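Local structure of single-stranded DNA-binding protein (Mycobacterium smegmatis, 5GQO) at residues 94-106 / 117-131. The protein probably binds single-stranded DNA, as a second, paralogous SSB built from four OB-fold subunits. Residues are numbered along the deposited sequence; the frame is centred on the assembly and turned at random.
Sequences DSVVVVGHLYTNE and SVEVRATAVGPDLSR
In this OB fold, strand 95-105 and the antiparallel stretch 117-126 form a long beta hairpin that bends sharply at G100 and is interrupted by a classic beta bulge. At the bulge T123 and A124 both face V99, whose carbonyl O takes two N-H groups: T123 N at 2.8 Å in the carbonyl plane, A124 N at 3.2 Å from 30° out of it. Beside it G100 CA closes to 3.3 Å from R121 O, a CA-H...O contact.

Beyond the corner L102 CD1 lies 3.8 Å from V120 CG2; V98 CG1, from before it, reaches across the bend to V120 CG1, on the face that also carries V125 against helix 80-89. On the other face, the edge of the Y103 ring receives R121 CB at 3.6 Å from CE2, while the bent R121 chain brings one guanidinium face over Y103 OH, with R121 NH2 3.6 Å from it and the planes 27° apart. Y103 OH hydrogen-bonds E25 OE1 and accepts from a water.

V97 and V99 pack on V97 of a second subunit. Near the hairpin's other end, D128 N donates to S95 OG, which sits between its own backbone N and carbonyl carbon (chi1 77°). D128 OD1 closes an Asx turn with S130 N. R131 grips D128 OD2 side-on with NE and NH2, a salt bridge, and NH2 also bonds G32 O, while the R131 guanidinium lays one face on S95 CB, 3.5 Å from R131 CZ.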
ATOM      1  N   ASP B  94     -21.881  -2.538   7.449  1.00 41.37           N
ATOM      2  CA  ASP B  94     -21.488  -1.288   6.811  1.00 43.97           C
ATOM      3  C   ASP B  94     -20.224  -1.496   5.970  1.00 45.76           C
ATOM      4  O   ASP B  94     -19.341  -2.346   6.255  1.00 37.85           O
ATOM      5  CB  ASP B  94     -21.205  -0.160   7.815  1.00 47.95           C
ATOM      6  CG  ASP B  94     -22.456   0.356   8.532  1.00 46.34           C
ATOM      7  OD1 ASP B  94     -23.552   0.216   8.003  1.00 46.24           O
ATOM      8  OD2 ASP B  94     -22.310   0.900   9.660  1.00 51.10           O
ATOM      9  N   SER B  95     -20.158  -0.696   4.924  1.00 44.18           N
ATOM     10  CA  SER B  95     -19.037  -0.710   4.019  1.00 45.24           C
ATOM     11  C   SER B  95     -17.956   0.084   4.707  1.00 41.23           C
ATOM     12  O   SER B  95     -18.294   1.031   5.373  1.00 52.51           O
ATOM     13  CB  SER B  95     -19.447  -0.027   2.726  1.00 43.43           C
ATOM     14  OG  SER B  95     -19.426   1.373   2.972  1.00 44.65           O
ATOM     15  N   VAL B  96     -16.687  -0.312   4.579  1.00 38.57           N
ATOM     16  CA  VAL B  96     -15.578   0.356   5.270  1.00 40.65           C
ATOM     17  C   VAL B  96     -14.330   0.495   4.441  1.00 40.22           C
ATOM     18  O   VAL B  96     -14.005  -0.383   3.629  1.00 40.57           O
ATOM     19  CB  VAL B  96     -14.984  -0.444   6.478  1.00 41.92           C
ATOM     20  CG1 VAL B  96     -15.173   0.256   7.758  1.00 46.17           C
ATOM     21  CG2 VAL B  96     -15.473  -1.864   6.546  1.00 42.93           C
ATOM     22  N   VAL B  97     -13.575   1.545   4.752  1.00 40.18           N
ATOM     23  CA  VAL B  97     -12.198   1.723   4.295  1.00 37.09           C
ATOM     24  C   VAL B  97     -11.365   1.659   5.560  1.00 37.54           C
ATOM     25  O   VAL B  97     -11.635   2.414   6.489  1.00 36.03           O
ATOM     26  CB  VAL B  97     -12.016   3.095   3.656  1.00 38.80           C
ATOM     27  CG1 VAL B  97     -10.585   3.318   3.205  1.00 42.61           C
ATOM     28  CG2 VAL B  97     -12.908   3.199   2.456  1.00 41.52           C
ATOM     29  N   VAL B  98     -10.380   0.774   5.598  1.00 35.50           N
ATOM     30  CA  VAL B  98      -9.515   0.625   6.765  1.00 35.73           C
ATOM     31  C   VAL B  98      -8.038   0.788   6.365  1.00 38.34           C
ATOM     32  O   VAL B  98      -7.536   0.088   5.463  1.00 38.64           O
ATOM     33  CB  VAL B  98      -9.647  -0.764   7.371  1.00 34.74           C
ATOM     34  CG1 VAL B  98      -8.681  -0.912   8.510  1.00 35.60           C
ATOM     35  CG2 VAL B  98     -11.062  -1.001   7.842  1.00 34.00           C
ATOM     36  N   VAL B  99      -7.352   1.688   7.059  1.00 35.82           N
ATOM     37  CA  VAL B  99      -5.951   1.913   6.876  1.00 35.20           C
ATOM     38  C   VAL B  99      -5.209   1.697   8.193  1.00 36.76           C
ATOM     39  O   VAL B  99      -5.691   2.131   9.218  1.00 38.50           O
ATOM     40  CB  VAL B  99      -5.693   3.327   6.446  1.00 36.57           C
ATOM     41  CG1 VAL B  99      -4.190   3.556   6.215  1.00 33.75           C
ATOM     42  CG2 VAL B  99      -6.459   3.589   5.183  1.00 41.51           C
ATOM     43  N   GLY B 100      -4.056   1.015   8.159  1.00 38.49           N
ATOM     44  CA  GLY B 100      -3.236   0.876   9.355  1.00 35.77           C
ATOM     45  C   GLY B 100      -2.001   0.021   9.148  1.00 36.24           C
ATOM     46  O   GLY B 100      -1.316   0.140   8.156  1.00 39.97           O
ATOM     47  N   HIS B 101      -1.748  -0.888  10.073  1.00 34.37           N
ATOM     48  CA  HIS B 101      -0.593  -1.744   9.981  1.00 37.38           C
ATOM     49  C   HIS B 101      -1.006  -3.147  10.263  1.00 34.52           C
ATOM     50  O   HIS B 101      -1.863  -3.376  11.097  1.00 36.86           O
ATOM     51  CB  HIS B 101       0.522  -1.252  10.915  1.00 37.53           C
ATOM     52  CG  HIS B 101       0.977   0.131  10.593  1.00 35.67           C
ATOM     53  ND1 HIS B 101       1.910   0.403   9.613  1.00 42.35           N
ATOM     54  CD2 HIS B 101       0.631   1.321  11.117  1.00 37.72           C
ATOM     55  CE1 HIS B 101       2.109   1.707   9.529  1.00 36.69           C
ATOM     56  NE2 HIS B 101       1.364   2.282  10.451  1.00 39.02           N
ATOM     57  N   LEU B 102      -0.396  -4.098   9.566  1.00 34.13           N
ATOM     58  CA  LEU B 102      -0.805  -5.510   9.693  1.00 37.01           C
ATOM     59  C   LEU B 102       0.117  -6.342  10.600  1.00 37.07           C
ATOM     60  O   LEU B 102       1.331  -6.148  10.567  1.00 41.37           O
ATOM     61  CB  LEU B 102      -0.808  -6.110   8.288  1.00 37.25           C
ATOM     62  CG  LEU B 102      -1.505  -7.457   8.123  1.00 37.45           C
ATOM     63  CD1 LEU B 102      -2.988  -7.324   8.384  1.00 39.14           C
ATOM     64  CD2 LEU B 102      -1.269  -7.865   6.706  1.00 39.57           C
ATOM     65  N   TYR B 103      -0.454  -7.259  11.365  1.00 37.46           N
ATOM     66  CA  TYR B 103       0.252  -8.005  12.440  1.00 44.99           C
ATOM     67  C   TYR B 103      -0.226  -9.411  12.380  1.00 45.74           C
ATOM     68  O   TYR B 103      -1.374  -9.630  12.016  1.00 40.48           O
ATOM     69  CB  TYR B 103      -0.060  -7.485  13.904  1.00 44.93           C
ATOM     70  CG  TYR B 103       0.488  -6.118  14.095  1.00 52.18           C
ATOM     71  CD1 TYR B 103       1.881  -5.923  14.293  1.00 57.99           C
ATOM     72  CD2 TYR B 103      -0.333  -4.978  13.987  1.00 53.14           C
ATOM     73  CE1 TYR B 103       2.438  -4.636  14.410  1.00 53.58           C
ATOM     74  CE2 TYR B 103       0.227  -3.674  14.100  1.00 60.40           C
ATOM     75  CZ  TYR B 103       1.610  -3.510  14.299  1.00 58.31           C
ATOM     76  OH  TYR B 103       2.142  -2.244  14.390  1.00 54.64           O
ATOM     77  N   THR B 104       0.632 -10.372  12.739  1.00 50.27           N
ATOM     78  CA  THR B 104       0.146 -11.717  13.050  1.00 52.09           C
ATOM     79  C   THR B 104       0.357 -11.948  14.542  1.00 47.48           C
ATOM     80  O   THR B 104       1.415 -11.678  15.098  1.00 48.32           O
ATOM     81  CB  THR B 104       0.806 -12.874  12.206  1.00 49.78           C
ATOM     82  OG1 THR B 104       2.098 -12.506  11.787  1.00 50.46           O
ATOM     83  CG2 THR B 104       0.053 -13.171  10.926  1.00 56.05           C
ATOM     84  N   ASN B 105      -0.650 -12.531  15.147  1.00 49.87           N
ATOM     85  CA  ASN B 105      -0.634 -12.951  16.532  1.00 57.66           C
ATOM     86  C   ASN B 105      -0.734 -14.442  16.600  1.00 64.66           C
ATOM     87  O   ASN B 105      -1.733 -14.983  16.108  1.00 53.21           O
ATOM     88  CB  ASN B 105      -1.877 -12.396  17.179  1.00 66.22           C
ATOM     89  CG  ASN B 105      -1.606 -11.206  18.027  1.00 68.34           C
ATOM     90  OD1 ASN B 105      -0.490 -10.663  18.073  1.00 69.17           O
ATOM     91  ND2 ASN B 105      -2.658 -10.750  18.684  1.00 77.68           N
ATOM     92  N   GLU B 106       0.281 -15.100  17.185  1.00 79.85           N
ATOM     93  CA  GLU B 106       0.333 -16.579  17.229  1.00 94.14           C
ATOM     94  C   GLU B 106      -0.562 -17.182  18.338  1.00 97.75           C
ATOM     95  O   GLU B 106      -0.884 -18.369  18.245  1.00 98.26           O
ATOM     96  CB  GLU B 106       1.788 -17.094  17.325  1.00 88.39           C
ATOM     97  N   SER B 117      -3.592 -15.517  14.196  1.00 72.98           N
ATOM     98  CA  SER B 117      -4.617 -14.664  13.585  1.00 62.30           C
ATOM     99  C   SER B 117      -4.019 -13.365  13.040  1.00 59.38           C
ATOM    100  O   SER B 117      -3.117 -12.780  13.632  1.00 61.07           O
ATOM    101  CB  SER B 117      -5.700 -14.324  14.602  1.00 66.09           C
ATOM    102  OG  SER B 117      -5.273 -13.287  15.488  1.00 66.11           O
ATOM    103  N   VAL B 118      -4.554 -12.919  11.915  1.00 63.26           N
ATOM    104  CA  VAL B 118      -4.037 -11.769  11.216  1.00 59.37           C
ATOM    105  C   VAL B 118      -4.895 -10.565  11.524  1.00 50.84           C
ATOM    106  O   VAL B 118      -6.105 -10.626  11.420  1.00 50.23           O
ATOM    107  CB  VAL B 118      -3.954 -12.075   9.720  1.00 60.26           C
ATOM    108  CG1 VAL B 118      -5.118 -11.513   8.977  1.00 53.82           C
ATOM    109  CG2 VAL B 118      -2.656 -11.514   9.169  1.00 69.73           C
ATOM    110  N   GLU B 119      -4.266  -9.489  11.997  1.00 48.41           N
ATOM    111  CA  GLU B 119      -5.004  -8.370  12.555  1.00 43.80           C
ATOM    112  C   GLU B 119      -4.450  -7.056  12.104  1.00 39.90           C
ATOM    113  O   GLU B 119      -3.257  -6.943  11.839  1.00 42.22           O
ATOM    114  CB  GLU B 119      -4.937  -8.403  14.075  1.00 50.80           C
ATOM    115  CG  GLU B 119      -5.657  -9.596  14.686  1.00 55.27           C
ATOM    116  CD  GLU B 119      -5.532  -9.617  16.190  1.00 58.85           C
ATOM    117  OE1 GLU B 119      -5.404  -8.538  16.798  1.00 61.82           O
ATOM    118  OE2 GLU B 119      -5.541 -10.716  16.758  1.00 69.34           O
ATOM    119  N   VAL B 120      -5.320  -6.061  12.040  1.00 32.31           N
ATOM    120  CA  VAL B 120      -4.925  -4.748  11.646  1.00 37.48           C
ATOM    121  C   VAL B 120      -4.984  -3.783  12.821  1.00 40.58           C
ATOM    122  O   VAL B 120      -6.007  -3.705  13.506  1.00 44.03           O
ATOM    123  CB  VAL B 120      -5.888  -4.216  10.564  1.00 41.61           C
ATOM    124  CG1 VAL B 120      -5.509  -2.789  10.153  1.00 42.42           C
ATOM    125  CG2 VAL B 120      -5.908  -5.142   9.384  1.00 41.34           C
ATOM    126  N   ARG B 121      -3.901  -3.057  13.071  1.00 40.10           N
ATOM    127  CA  ARG B 121      -3.980  -1.940  14.006  1.00 43.65           C
ATOM    128  C   ARG B 121      -4.349  -0.735  13.167  1.00 41.49           C
ATOM    129  O   ARG B 121      -3.471  -0.137  12.524  1.00 40.04           O
ATOM    130  CB  ARG B 121      -2.653  -1.671  14.731  1.00 46.04           C
ATOM    131  CG  ARG B 121      -2.608  -0.338  15.490  1.00 49.26           C
ATOM    132  CD  ARG B 121      -2.229  -0.562  16.925  1.00 56.89           C
ATOM    133  NE  ARG B 121      -0.783  -0.531  17.105  1.00 62.67           N
ATOM    134  CZ  ARG B 121      -0.046  -1.503  17.688  1.00 66.46           C
ATOM    135  NH1 ARG B 121      -0.567  -2.647  18.179  1.00 49.52           N
ATOM    136  NH2 ARG B 121       1.256  -1.305  17.785  1.00 65.79           N
ATOM    137  N   ALA B 122      -5.622  -0.351  13.213  1.00 38.41           N
ATOM    138  CA  ALA B 122      -6.101   0.718  12.364  1.00 39.29           C
ATOM    139  C   ALA B 122      -5.651   2.065  12.846  1.00 38.61           C
ATOM    140  O   ALA B 122      -5.557   2.313  14.045  1.00 48.10           O
ATOM    141  CB  ALA B 122      -7.620   0.682  12.254  1.00 41.63           C
ATOM    142  N   THR B 123      -5.374   2.918  11.875  1.00 37.63           N
ATOM    143  CA  THR B 123      -5.013   4.320  12.016  1.00 37.54           C
ATOM    144  C   THR B 123      -6.118   5.251  11.509  1.00 38.24           C
ATOM    145  O   THR B 123      -6.255   6.353  11.977  1.00 40.95           O
ATOM    146  CB  THR B 123      -3.756   4.513  11.100  1.00 45.32           C
ATOM    147  OG1 THR B 123      -2.586   4.326  11.885  1.00 40.68           O
ATOM    148  CG2 THR B 123      -3.681   5.876  10.387  1.00 50.73           C
ATOM    149  N   ALA B 124      -6.847   4.827  10.484  1.00 37.18           N
ATOM    150  CA  ALA B 124      -7.967   5.581   9.962  1.00 37.13           C
ATOM    151  C   ALA B 124      -8.987   4.587   9.441  1.00 37.62           C
ATOM    152  O   ALA B 124      -8.637   3.568   8.871  1.00 40.18           O
ATOM    153  CB  ALA B 124      -7.517   6.503   8.864  1.00 40.57           C
ATOM    154  N   VAL B 125     -10.244   4.834   9.752  1.00 35.50           N
ATOM    155  CA  VAL B 125     -11.315   4.042   9.271  1.00 34.25           C
ATOM    156  C   VAL B 125     -12.395   5.014   8.867  1.00 38.56           C
ATOM    157  O   VAL B 125     -12.601   6.036   9.505  1.00 37.57           O
ATOM    158  CB  VAL B 125     -11.884   3.137  10.354  1.00 35.68           C
ATOM    159  CG1 VAL B 125     -13.046   2.290   9.808  1.00 37.30           C
ATOM    160  CG2 VAL B 125     -10.828   2.222  10.883  1.00 36.03           C
ATOM    161  N   GLY B 126     -13.092   4.695   7.803  1.00 38.32           N
ATOM    162  CA  GLY B 126     -14.199   5.512   7.368  1.00 39.74           C
ATOM    163  C   GLY B 126     -15.149   4.616   6.630  1.00 38.75           C
ATOM    164  O   GLY B 126     -14.762   3.533   6.197  1.00 38.83           O
ATOM    165  N   PRO B 127     -16.394   5.060   6.454  1.00 36.41           N
ATOM    166  CA  PRO B 127     -17.318   4.421   5.543  1.00 35.13           C
ATOM    167  C   PRO B 127     -16.835   4.619   4.066  1.00 32.31           C
ATOM    168  O   PRO B 127     -16.158   5.590   3.764  1.00 31.97           O
ATOM    169  CB  PRO B 127     -18.608   5.179   5.820  1.00 37.30           C
ATOM    170  CG  PRO B 127     -18.169   6.533   6.184  1.00 35.57           C
ATOM    171  CD  PRO B 127     -16.951   6.302   6.998  1.00 39.67           C
ATOM    172  N   ASP B 128     -17.178   3.709   3.178  1.00 30.81           N
ATOM    173  CA  ASP B 128     -16.757   3.795   1.759  1.00 32.78           C
ATOM    174  C   ASP B 128     -17.805   4.595   1.043  1.00 35.08           C
ATOM    175  O   ASP B 128     -18.893   4.077   0.809  1.00 34.23           O
ATOM    176  CB  ASP B 128     -16.649   2.384   1.152  1.00 33.98           C
ATOM    177  CG  ASP B 128     -16.179   2.372  -0.313  1.00 37.17           C
ATOM    178  OD1 ASP B 128     -15.967   3.437  -0.916  1.00 34.61           O
ATOM    179  OD2 ASP B 128     -15.990   1.257  -0.863  1.00 38.28           O
ATOM    180  N   LEU B 129     -17.476   5.847   0.707  1.00 34.78           N
ATOM    181  CA  LEU B 129     -18.400   6.747   0.013  1.00 38.34           C
ATOM    182  C   LEU B 129     -18.667   6.404  -1.462  1.00 37.36           C
ATOM    183  O   LEU B 129     -19.469   7.079  -2.100  1.00 36.38           O
ATOM    184  CB  LEU B 129     -17.941   8.214   0.118  1.00 36.57           C
ATOM    185  CG  LEU B 129     -17.825   8.772   1.552  1.00 37.73           C
ATOM    186  CD1 LEU B 129     -17.306  10.216   1.595  1.00 36.45           C
ATOM    187  CD2 LEU B 129     -19.172   8.681   2.237  1.00 39.50           C
ATOM    188  N   SER B 130     -18.088   5.330  -1.979  1.00 35.76           N
ATOM    189  CA  SER B 130     -18.534   4.814  -3.290  1.00 39.51           C
ATOM    190  C   SER B 130     -19.817   4.021  -3.154  1.00 39.09           C
ATOM    191  O   SER B 130     -20.487   3.769  -4.125  1.00 41.96           O
ATOM    192  CB  SER B 130     -17.467   3.945  -3.961  1.00 36.81           C
ATOM    193  OG  SER B 130     -17.290   2.740  -3.268  1.00 32.83           O
ATOM    194  N   ARG B 131     -20.161   3.648  -1.932  1.00 42.92           N
ATOM    195  CA  ARG B 131     -21.273   2.761  -1.693  1.00 41.14           C
ATOM    196  C   ARG B 131     -22.283   3.332  -0.700  1.00 41.54           C
ATOM    197  O   ARG B 131     -23.247   2.637  -0.326  1.00 43.31           O
ATOM    198  CB  ARG B 131     -20.728   1.419  -1.177  1.00 42.10           C
ATOM    199  CG  ARG B 131     -20.046   0.588  -2.242  1.00 43.24           C
ATOM    200  CD  ARG B 131     -19.640  -0.757  -1.719  1.00 43.61           C
ATOM    201  NE  ARG B 131     -18.382  -0.614  -1.014  1.00 45.15           N
ATOM    202  CZ  ARG B 131     -17.959  -1.464  -0.078  1.00 50.97           C
ATOM    203  NH1 ARG B 131     -18.719  -2.514   0.299  1.00 45.89           N
ATOM    204  NH2 ARG B 131     -16.771  -1.234   0.537  1.00 47.33           N
TER
HETATM  205  O   HOH W   1       1.067   0.475  14.548  1.00 59.71           O